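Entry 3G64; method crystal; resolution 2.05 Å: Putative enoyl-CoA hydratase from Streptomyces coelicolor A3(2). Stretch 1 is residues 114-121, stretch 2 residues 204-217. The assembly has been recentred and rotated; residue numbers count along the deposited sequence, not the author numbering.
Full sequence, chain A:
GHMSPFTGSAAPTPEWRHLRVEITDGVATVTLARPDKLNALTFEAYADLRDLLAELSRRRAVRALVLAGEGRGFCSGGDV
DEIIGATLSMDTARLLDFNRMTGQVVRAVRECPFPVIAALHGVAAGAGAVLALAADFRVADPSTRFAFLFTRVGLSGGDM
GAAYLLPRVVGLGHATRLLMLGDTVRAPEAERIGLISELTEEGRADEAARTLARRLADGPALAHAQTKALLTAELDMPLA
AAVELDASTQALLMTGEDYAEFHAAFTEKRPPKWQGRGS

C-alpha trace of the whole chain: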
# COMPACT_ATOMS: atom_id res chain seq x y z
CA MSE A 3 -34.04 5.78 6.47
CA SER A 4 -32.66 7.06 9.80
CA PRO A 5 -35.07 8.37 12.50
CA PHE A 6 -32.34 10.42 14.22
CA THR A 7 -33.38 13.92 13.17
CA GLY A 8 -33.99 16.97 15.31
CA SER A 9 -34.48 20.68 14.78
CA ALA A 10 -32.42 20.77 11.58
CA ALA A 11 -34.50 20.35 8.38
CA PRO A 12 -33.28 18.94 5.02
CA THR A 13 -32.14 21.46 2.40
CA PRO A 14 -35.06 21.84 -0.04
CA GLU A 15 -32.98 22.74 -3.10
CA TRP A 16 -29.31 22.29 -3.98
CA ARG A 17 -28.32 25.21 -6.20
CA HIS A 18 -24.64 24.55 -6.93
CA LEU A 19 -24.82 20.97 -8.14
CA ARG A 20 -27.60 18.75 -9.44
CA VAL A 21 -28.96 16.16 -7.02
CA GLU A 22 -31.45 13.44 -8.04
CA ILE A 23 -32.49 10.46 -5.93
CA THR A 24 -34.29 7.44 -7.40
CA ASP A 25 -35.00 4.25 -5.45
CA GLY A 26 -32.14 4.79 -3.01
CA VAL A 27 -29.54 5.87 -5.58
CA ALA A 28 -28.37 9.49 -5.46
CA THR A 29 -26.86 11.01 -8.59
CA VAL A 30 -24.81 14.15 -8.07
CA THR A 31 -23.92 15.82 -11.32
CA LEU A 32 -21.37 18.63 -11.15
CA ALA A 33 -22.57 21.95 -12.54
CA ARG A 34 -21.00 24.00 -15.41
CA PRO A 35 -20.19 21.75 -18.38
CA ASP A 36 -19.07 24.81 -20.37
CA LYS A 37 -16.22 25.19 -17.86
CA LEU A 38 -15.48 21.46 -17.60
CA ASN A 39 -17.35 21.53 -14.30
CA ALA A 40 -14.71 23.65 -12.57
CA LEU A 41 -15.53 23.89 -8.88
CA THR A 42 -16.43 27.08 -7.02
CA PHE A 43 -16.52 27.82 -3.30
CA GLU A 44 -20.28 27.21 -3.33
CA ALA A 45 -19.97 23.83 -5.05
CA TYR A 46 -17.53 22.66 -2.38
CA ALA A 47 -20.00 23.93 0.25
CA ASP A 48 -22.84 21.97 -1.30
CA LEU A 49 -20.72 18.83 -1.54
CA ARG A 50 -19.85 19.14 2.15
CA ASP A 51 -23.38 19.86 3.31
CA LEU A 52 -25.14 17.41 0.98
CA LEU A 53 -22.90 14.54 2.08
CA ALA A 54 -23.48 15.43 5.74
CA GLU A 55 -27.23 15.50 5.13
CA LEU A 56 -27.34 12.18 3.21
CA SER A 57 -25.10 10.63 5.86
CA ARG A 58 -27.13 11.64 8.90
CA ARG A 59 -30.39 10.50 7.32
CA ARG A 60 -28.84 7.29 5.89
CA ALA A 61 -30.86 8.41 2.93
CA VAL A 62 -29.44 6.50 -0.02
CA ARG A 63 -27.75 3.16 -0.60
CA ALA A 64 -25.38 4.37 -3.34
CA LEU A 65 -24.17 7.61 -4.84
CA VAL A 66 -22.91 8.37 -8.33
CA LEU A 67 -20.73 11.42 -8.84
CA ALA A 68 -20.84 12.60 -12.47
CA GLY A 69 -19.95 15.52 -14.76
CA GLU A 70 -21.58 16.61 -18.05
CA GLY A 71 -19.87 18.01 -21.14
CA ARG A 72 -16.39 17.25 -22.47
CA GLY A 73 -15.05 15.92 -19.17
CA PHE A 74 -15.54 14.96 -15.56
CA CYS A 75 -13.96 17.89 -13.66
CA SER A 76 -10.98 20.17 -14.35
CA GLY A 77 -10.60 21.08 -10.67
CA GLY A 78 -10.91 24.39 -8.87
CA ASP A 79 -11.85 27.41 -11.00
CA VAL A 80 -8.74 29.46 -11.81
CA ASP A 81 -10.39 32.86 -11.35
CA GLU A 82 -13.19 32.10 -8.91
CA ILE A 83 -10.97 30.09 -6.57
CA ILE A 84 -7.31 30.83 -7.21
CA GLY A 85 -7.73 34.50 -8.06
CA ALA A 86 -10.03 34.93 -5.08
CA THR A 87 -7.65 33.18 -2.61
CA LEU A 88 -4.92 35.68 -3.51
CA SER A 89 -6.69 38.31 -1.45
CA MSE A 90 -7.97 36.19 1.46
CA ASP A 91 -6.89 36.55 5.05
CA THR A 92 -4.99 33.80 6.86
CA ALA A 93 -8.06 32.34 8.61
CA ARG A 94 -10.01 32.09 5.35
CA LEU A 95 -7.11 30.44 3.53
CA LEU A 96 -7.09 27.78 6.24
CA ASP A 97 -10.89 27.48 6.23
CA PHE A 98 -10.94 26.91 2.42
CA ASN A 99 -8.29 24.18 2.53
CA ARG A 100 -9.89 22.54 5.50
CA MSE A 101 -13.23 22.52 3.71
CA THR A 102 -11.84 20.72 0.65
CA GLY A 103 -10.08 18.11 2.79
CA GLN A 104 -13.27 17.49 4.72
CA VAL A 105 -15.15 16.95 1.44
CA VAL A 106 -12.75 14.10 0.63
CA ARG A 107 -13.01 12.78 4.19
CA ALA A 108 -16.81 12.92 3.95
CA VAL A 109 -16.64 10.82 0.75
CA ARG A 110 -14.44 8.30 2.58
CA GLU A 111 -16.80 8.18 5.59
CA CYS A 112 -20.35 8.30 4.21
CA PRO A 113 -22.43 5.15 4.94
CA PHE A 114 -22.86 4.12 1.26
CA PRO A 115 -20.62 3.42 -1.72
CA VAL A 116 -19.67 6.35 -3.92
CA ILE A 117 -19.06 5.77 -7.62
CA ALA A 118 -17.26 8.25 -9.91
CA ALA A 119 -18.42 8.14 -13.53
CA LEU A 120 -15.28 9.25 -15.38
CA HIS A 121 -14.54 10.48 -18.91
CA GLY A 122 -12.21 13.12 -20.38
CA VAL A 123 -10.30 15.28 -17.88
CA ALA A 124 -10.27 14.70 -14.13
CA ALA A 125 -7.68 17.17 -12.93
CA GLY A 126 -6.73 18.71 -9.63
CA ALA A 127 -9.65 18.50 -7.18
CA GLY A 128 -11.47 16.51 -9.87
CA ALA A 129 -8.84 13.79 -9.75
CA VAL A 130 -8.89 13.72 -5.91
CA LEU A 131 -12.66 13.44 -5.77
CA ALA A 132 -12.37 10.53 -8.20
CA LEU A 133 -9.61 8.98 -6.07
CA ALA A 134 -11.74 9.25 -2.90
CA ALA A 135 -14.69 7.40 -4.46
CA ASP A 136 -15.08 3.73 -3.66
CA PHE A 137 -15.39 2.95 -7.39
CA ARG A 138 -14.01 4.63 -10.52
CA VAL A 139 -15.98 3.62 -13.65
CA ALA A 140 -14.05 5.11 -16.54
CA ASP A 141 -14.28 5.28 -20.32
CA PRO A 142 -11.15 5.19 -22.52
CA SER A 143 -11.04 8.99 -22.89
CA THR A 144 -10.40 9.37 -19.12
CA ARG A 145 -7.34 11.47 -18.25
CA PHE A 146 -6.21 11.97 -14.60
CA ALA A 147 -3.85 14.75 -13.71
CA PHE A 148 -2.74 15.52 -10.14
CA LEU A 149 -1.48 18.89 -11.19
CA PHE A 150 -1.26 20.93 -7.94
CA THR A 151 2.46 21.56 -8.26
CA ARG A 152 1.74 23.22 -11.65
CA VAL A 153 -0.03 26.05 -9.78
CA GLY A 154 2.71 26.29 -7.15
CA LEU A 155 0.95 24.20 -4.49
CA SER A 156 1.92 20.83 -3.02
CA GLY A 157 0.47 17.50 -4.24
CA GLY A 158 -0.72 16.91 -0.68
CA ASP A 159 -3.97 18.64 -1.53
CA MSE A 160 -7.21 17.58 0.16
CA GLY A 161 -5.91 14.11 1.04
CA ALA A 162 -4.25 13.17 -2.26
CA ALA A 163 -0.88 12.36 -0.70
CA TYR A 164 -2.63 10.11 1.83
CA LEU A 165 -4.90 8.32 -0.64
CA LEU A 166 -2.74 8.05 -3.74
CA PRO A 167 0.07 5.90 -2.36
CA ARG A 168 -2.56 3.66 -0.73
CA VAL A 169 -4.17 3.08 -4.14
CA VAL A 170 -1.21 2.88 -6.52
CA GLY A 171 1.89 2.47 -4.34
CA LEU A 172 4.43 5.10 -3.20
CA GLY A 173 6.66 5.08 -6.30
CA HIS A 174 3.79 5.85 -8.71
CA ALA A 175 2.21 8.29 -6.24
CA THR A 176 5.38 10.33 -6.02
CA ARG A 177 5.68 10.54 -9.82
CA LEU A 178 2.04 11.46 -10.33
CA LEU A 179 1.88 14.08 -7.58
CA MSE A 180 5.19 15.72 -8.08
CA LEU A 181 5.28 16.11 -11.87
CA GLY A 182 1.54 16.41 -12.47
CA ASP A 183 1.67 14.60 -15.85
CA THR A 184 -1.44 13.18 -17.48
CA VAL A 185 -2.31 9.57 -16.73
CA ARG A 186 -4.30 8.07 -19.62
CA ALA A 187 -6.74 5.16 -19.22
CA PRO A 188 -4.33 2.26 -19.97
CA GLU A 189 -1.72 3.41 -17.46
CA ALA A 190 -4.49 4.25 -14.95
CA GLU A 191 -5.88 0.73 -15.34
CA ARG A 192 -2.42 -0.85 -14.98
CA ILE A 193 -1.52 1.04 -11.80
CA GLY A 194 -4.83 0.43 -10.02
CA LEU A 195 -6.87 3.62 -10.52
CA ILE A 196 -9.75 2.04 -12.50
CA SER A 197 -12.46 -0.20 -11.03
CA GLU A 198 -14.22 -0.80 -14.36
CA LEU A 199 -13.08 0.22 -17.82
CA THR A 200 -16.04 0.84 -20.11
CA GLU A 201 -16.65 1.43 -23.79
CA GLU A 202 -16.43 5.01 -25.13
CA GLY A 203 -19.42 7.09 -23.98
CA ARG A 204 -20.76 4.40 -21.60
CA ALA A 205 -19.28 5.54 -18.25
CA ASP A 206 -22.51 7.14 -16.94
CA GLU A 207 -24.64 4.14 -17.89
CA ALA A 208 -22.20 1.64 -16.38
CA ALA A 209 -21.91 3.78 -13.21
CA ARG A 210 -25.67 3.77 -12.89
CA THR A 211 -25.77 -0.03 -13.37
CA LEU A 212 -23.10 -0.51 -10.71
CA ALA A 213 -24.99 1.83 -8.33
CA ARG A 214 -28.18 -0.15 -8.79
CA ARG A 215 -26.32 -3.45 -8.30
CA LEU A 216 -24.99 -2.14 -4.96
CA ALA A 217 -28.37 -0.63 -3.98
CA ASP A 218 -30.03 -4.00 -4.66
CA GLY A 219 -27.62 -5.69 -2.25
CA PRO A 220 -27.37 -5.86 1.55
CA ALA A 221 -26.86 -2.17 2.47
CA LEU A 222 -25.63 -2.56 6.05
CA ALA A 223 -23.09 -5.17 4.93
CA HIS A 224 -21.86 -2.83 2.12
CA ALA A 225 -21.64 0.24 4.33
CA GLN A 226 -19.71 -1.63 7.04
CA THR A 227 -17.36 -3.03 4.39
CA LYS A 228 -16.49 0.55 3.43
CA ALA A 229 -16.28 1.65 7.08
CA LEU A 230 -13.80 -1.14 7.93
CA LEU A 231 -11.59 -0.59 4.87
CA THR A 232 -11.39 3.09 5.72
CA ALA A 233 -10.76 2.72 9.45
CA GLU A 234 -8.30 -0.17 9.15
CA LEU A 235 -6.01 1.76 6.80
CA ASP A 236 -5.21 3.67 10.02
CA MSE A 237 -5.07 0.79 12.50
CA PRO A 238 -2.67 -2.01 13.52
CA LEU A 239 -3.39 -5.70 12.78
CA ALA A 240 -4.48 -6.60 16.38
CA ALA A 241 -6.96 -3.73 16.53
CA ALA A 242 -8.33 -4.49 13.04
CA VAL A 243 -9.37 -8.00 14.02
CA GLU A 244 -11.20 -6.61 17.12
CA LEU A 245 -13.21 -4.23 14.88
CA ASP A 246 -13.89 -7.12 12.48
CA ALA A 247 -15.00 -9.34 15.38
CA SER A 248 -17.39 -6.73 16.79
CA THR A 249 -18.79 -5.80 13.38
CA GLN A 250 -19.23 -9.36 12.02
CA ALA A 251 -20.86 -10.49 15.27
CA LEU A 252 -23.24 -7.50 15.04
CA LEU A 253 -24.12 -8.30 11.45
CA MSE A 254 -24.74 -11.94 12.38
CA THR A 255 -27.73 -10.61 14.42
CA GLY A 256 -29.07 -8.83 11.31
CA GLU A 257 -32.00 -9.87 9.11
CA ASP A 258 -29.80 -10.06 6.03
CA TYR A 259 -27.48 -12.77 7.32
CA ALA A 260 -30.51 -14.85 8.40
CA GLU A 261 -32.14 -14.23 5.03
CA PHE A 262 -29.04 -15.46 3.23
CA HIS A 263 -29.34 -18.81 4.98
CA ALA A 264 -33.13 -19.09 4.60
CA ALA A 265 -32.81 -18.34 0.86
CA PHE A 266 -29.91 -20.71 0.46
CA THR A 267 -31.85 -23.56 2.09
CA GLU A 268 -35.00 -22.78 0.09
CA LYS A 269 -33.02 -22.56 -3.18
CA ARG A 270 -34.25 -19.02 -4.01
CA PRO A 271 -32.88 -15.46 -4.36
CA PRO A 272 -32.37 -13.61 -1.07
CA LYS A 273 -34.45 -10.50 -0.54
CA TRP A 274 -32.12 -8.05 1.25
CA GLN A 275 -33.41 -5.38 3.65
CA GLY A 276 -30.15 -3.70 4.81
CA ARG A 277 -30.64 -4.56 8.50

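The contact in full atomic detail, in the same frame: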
# COMPACT_ATOMS: atom_id res chain seq x y z
N PHE A 114 -22.41 4.70 2.53
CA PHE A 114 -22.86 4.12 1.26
C PHE A 114 -21.73 4.28 0.30
O PHE A 114 -20.93 5.21 0.43
CB PHE A 114 -24.12 4.81 0.69
CG PHE A 114 -24.11 6.31 0.79
CD1 PHE A 114 -23.45 7.08 -0.16
CD2 PHE A 114 -24.76 6.96 1.85
CE1 PHE A 114 -23.43 8.48 -0.06
CE2 PHE A 114 -24.76 8.34 1.96
CZ PHE A 114 -24.08 9.11 1.00
N PRO A 115 -21.65 3.37 -0.68
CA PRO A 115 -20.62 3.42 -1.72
C PRO A 115 -20.80 4.64 -2.63
O PRO A 115 -21.93 5.02 -2.99
CB PRO A 115 -20.85 2.13 -2.55
CG PRO A 115 -22.08 1.49 -2.00
CD PRO A 115 -22.59 2.25 -0.83
N VAL A 116 -19.68 5.22 -3.00
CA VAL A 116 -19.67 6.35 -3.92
C VAL A 116 -18.97 5.89 -5.18
O VAL A 116 -17.91 5.26 -5.12
CB VAL A 116 -18.93 7.55 -3.27
CG1 VAL A 116 -18.71 8.67 -4.29
CG2 VAL A 116 -19.72 8.03 -2.05
N ILE A 117 -19.58 6.19 -6.33
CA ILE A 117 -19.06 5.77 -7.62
C ILE A 117 -18.79 7.00 -8.50
O ILE A 117 -19.68 7.83 -8.70
CB ILE A 117 -20.11 4.86 -8.32
CG1 ILE A 117 -20.41 3.65 -7.43
CG2 ILE A 117 -19.68 4.49 -9.76
CD1 ILE A 117 -21.84 3.21 -7.50
N ALA A 118 -17.57 7.15 -8.99
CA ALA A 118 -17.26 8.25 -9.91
C ALA A 118 -17.36 7.79 -11.35
O ALA A 118 -16.72 6.80 -11.75
CB ALA A 118 -15.87 8.84 -9.63
N ALA A 119 -18.20 8.48 -12.13
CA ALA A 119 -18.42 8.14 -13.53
C ALA A 119 -17.48 9.01 -14.35
O ALA A 119 -17.73 10.21 -14.52
CB ALA A 119 -19.89 8.43 -13.92
N LEU A 120 -16.38 8.44 -14.83
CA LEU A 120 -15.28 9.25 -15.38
C LEU A 120 -15.17 9.20 -16.90
O LEU A 120 -15.36 8.15 -17.52
CB LEU A 120 -13.94 8.80 -14.80
CG LEU A 120 -13.77 8.79 -13.27
CD1 LEU A 120 -12.40 8.25 -12.94
CD2 LEU A 120 -13.92 10.20 -12.74
N HIS A 121 -14.79 10.34 -17.47
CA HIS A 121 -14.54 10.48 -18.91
C HIS A 121 -13.81 11.82 -19.07
O HIS A 121 -13.94 12.70 -18.21
CB HIS A 121 -15.87 10.52 -19.69
CG HIS A 121 -16.79 11.60 -19.24
ND1 HIS A 121 -16.91 12.81 -19.90
CD2 HIS A 121 -17.62 11.68 -18.16
CE1 HIS A 121 -17.77 13.58 -19.26
NE2 HIS A 121 -18.22 12.92 -18.20
N ARG A 204 -19.90 5.23 -22.46
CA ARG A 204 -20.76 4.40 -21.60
C ARG A 204 -20.50 4.52 -20.08
O ARG A 204 -21.07 3.78 -19.29
CB ARG A 204 -20.62 2.93 -22.03
CG ARG A 204 -20.73 2.75 -23.54
CD ARG A 204 -22.17 2.72 -23.97
NE ARG A 204 -22.76 1.43 -23.60
CZ ARG A 204 -22.97 0.43 -24.45
NH1 ARG A 204 -22.68 0.56 -25.74
NH2 ARG A 204 -23.49 -0.71 -24.00
N ALA A 205 -19.65 5.47 -19.67
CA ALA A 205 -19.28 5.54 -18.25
C ALA A 205 -20.51 5.83 -17.37
O ALA A 205 -20.71 5.18 -16.35
CB ALA A 205 -18.19 6.58 -18.03
N ASP A 206 -21.35 6.79 -17.77
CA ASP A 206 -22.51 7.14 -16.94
C ASP A 206 -23.49 5.97 -16.80
O ASP A 206 -24.01 5.70 -15.72
CB ASP A 206 -23.21 8.37 -17.50
CG ASP A 206 -22.33 9.63 -17.42
OD1 ASP A 206 -21.93 10.01 -16.31
OD2 ASP A 206 -22.03 10.26 -18.46
N GLU A 207 -23.71 5.25 -17.89
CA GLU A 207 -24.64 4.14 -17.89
C GLU A 207 -24.09 3.01 -17.02
O GLU A 207 -24.80 2.45 -16.18
CB GLU A 207 -24.86 3.68 -19.34
CG GLU A 207 -25.41 2.29 -19.48
CD GLU A 207 -25.69 1.93 -20.94
OE1 GLU A 207 -24.79 2.07 -21.80
OE2 GLU A 207 -26.84 1.51 -21.22
N ALA A 208 -22.81 2.70 -17.19
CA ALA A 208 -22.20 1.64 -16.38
C ALA A 208 -22.14 2.04 -14.89
O ALA A 208 -22.32 1.20 -14.03
CB ALA A 208 -20.81 1.30 -16.91
N ALA A 209 -21.94 3.33 -14.61
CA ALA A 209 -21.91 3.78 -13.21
C ALA A 209 -23.28 3.60 -12.59
O ALA A 209 -23.42 3.15 -11.46
CB ALA A 209 -21.47 5.24 -13.13
N ARG A 210 -24.31 3.94 -13.36
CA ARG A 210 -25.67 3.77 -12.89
C ARG A 210 -26.03 2.29 -12.65
O ARG A 210 -26.76 1.97 -11.72
CB ARG A 210 -26.64 4.39 -13.90
CG ARG A 210 -28.08 4.18 -13.51
CD ARG A 210 -29.03 4.80 -14.51
NE ARG A 210 -30.33 4.18 -14.37
CZ ARG A 210 -31.28 4.20 -15.29
NH1 ARG A 210 -31.08 4.84 -16.44
NH2 ARG A 210 -32.44 3.59 -15.05
N THR A 211 -25.52 1.41 -13.51
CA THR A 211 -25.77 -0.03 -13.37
C THR A 211 -25.07 -0.53 -12.10
O THR A 211 -25.65 -1.27 -11.29
CB THR A 211 -25.27 -0.82 -14.63
OG1 THR A 211 -26.08 -0.48 -15.78
CG2 THR A 211 -25.34 -2.33 -14.42
N LEU A 212 -23.82 -0.10 -11.91
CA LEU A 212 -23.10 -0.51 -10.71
C LEU A 212 -23.80 0.01 -9.45
O LEU A 212 -23.91 -0.70 -8.46
CB LEU A 212 -21.64 -0.04 -10.76
CG LEU A 212 -20.87 -0.22 -9.44
CD1 LEU A 212 -20.80 -1.69 -9.04
CD2 LEU A 212 -19.47 0.33 -9.62
N ALA A 213 -24.30 1.25 -9.50
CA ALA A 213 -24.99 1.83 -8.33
C ALA A 213 -26.21 1.00 -7.95
O ALA A 213 -26.46 0.73 -6.78
CB ALA A 213 -25.41 3.26 -8.61
N ARG A 214 -26.98 0.63 -8.97
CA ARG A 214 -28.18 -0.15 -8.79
C ARG A 214 -27.85 -1.57 -8.27
O ARG A 214 -28.55 -2.10 -7.43
CB ARG A 214 -28.96 -0.22 -10.12
CG ARG A 214 -30.28 -0.99 -10.03
CD ARG A 214 -31.13 -0.50 -8.86
NE ARG A 214 -31.55 0.88 -9.08
CZ ARG A 214 -32.03 1.68 -8.14
NH1 ARG A 214 -32.15 1.26 -6.89
NH2 ARG A 214 -32.37 2.93 -8.45
N ARG A 215 -26.79 -2.17 -8.80
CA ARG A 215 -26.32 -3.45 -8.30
C ARG A 215 -26.03 -3.38 -6.80
O ARG A 215 -26.46 -4.24 -6.03
CB ARG A 215 -25.06 -3.91 -9.06
CG ARG A 215 -24.49 -5.20 -8.49
CD ARG A 215 -23.29 -5.73 -9.24
NE ARG A 215 -22.86 -6.98 -8.63
CZ ARG A 215 -21.71 -7.61 -8.87
NH1 ARG A 215 -20.83 -7.12 -9.73
NH2 ARG A 215 -21.44 -8.74 -8.24
N LEU A 216 -25.31 -2.34 -6.38
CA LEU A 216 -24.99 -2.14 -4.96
C LEU A 216 -26.26 -1.85 -4.16
O LEU A 216 -26.43 -2.39 -3.08
CB LEU A 216 -23.97 -1.00 -4.78
CG LEU A 216 -22.55 -1.35 -5.23
CD1 LEU A 216 -21.75 -0.09 -5.54
CD2 LEU A 216 -21.85 -2.17 -4.16
N ALA A 217 -27.15 -1.02 -4.70
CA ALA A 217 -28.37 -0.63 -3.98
C ALA A 217 -29.37 -1.80 -3.85
O ALA A 217 -30.25 -1.77 -3.01
CB ALA A 217 -29.04 0.56 -4.64
O HOH W 1 -19.85 11.63 -15.74

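A helix that packs against a β-strand often does so without a single direct hydrogen bond, relying on the match of two apolar surfaces, and the contact between strand 116-120 and helix 205-217 of this putative enoyl-CoA hydratase is a compact example. The two elements run nearly antiparallel, with 164° between their N-to-C directions, and their axes approach to 7.4 Å. Far apart in sequence, they bury 422 Å² between them, both sides summed.

The alternation along Pro115 and the strand determines which side chains face the helix. The CA-to-CB bonds of Pro115, Ile117 and Ala119 point toward the helix, whereas those of Val116, Ala118 and Leu120 point away. On the helix, Ala205, Ala209, Leu212 and Leu216 point toward the strand, a spacing of three and four residues that places them along one face. The antiparallel course then pairs the start of the strand segment with the end of the helix, and the reverse.

Apolar packing makes up most of the contact, and Ile117 is its centre, with 94 Å² covered by the helix. Its CD1 lies 3.5 Å from CA of Ala213, 3.7 Å from CB of Ala213, 3.8 Å from CD1 of Leu216 and 4.1 Å from CG of Leu212. This methyl thus reaches the helix backbone itself, where the small side chain of Ala213 points sideways. The other branch of Ile117 is directed toward the earlier turns, with CG2 3.9 Å from CB of Ala209. Below it in sequence, Pro115 extends the apolar surface: its CB stands 3.8 Å from CD1 of Leu216, so that this one leucine methyl meets both Pro115 and Ile117.

Toward the other end, the packing is between small residues. Ala119 CB and Ala209 CB are 3.6 Å apart, and here the backbones come close, with CA of Ala119 only 5.4 Å from CA of Asp206. At the opposite end of the register, CA of Pro115 and CA of Leu216 are separated by 7.8 Å, a spacing that the larger side chains occupy.

Contacts between carbon and oxygen form a second group. Although the CA-to-CB bond of Leu120 points away, its carbonyl O lies 3.3 Å from CB of Ala205, so the strand backbone serves as part of the packing surface. Ala119 CB similarly lies 3.5 Å from OD1 of Asp206.

The polar link is indirect. Water 1 is within hydrogen-bonding distance of both stretches, donating to Ala119 O at 2.8 Å and to Asp206 OD1 at 2.7 Å, although more acceptors lie in its reach than it has protons. Asp206 starts out sideways, but its carboxylate comes nearer the strand, which brings OD1 within reach of the water.

Within the helix, the backbone bonds its own polar groups, as in Ala209 N to Ala205 O at 2.8 Å and Ala213 N to Ala209 O at 2.9 Å, leaving the strand-facing side chains to pack.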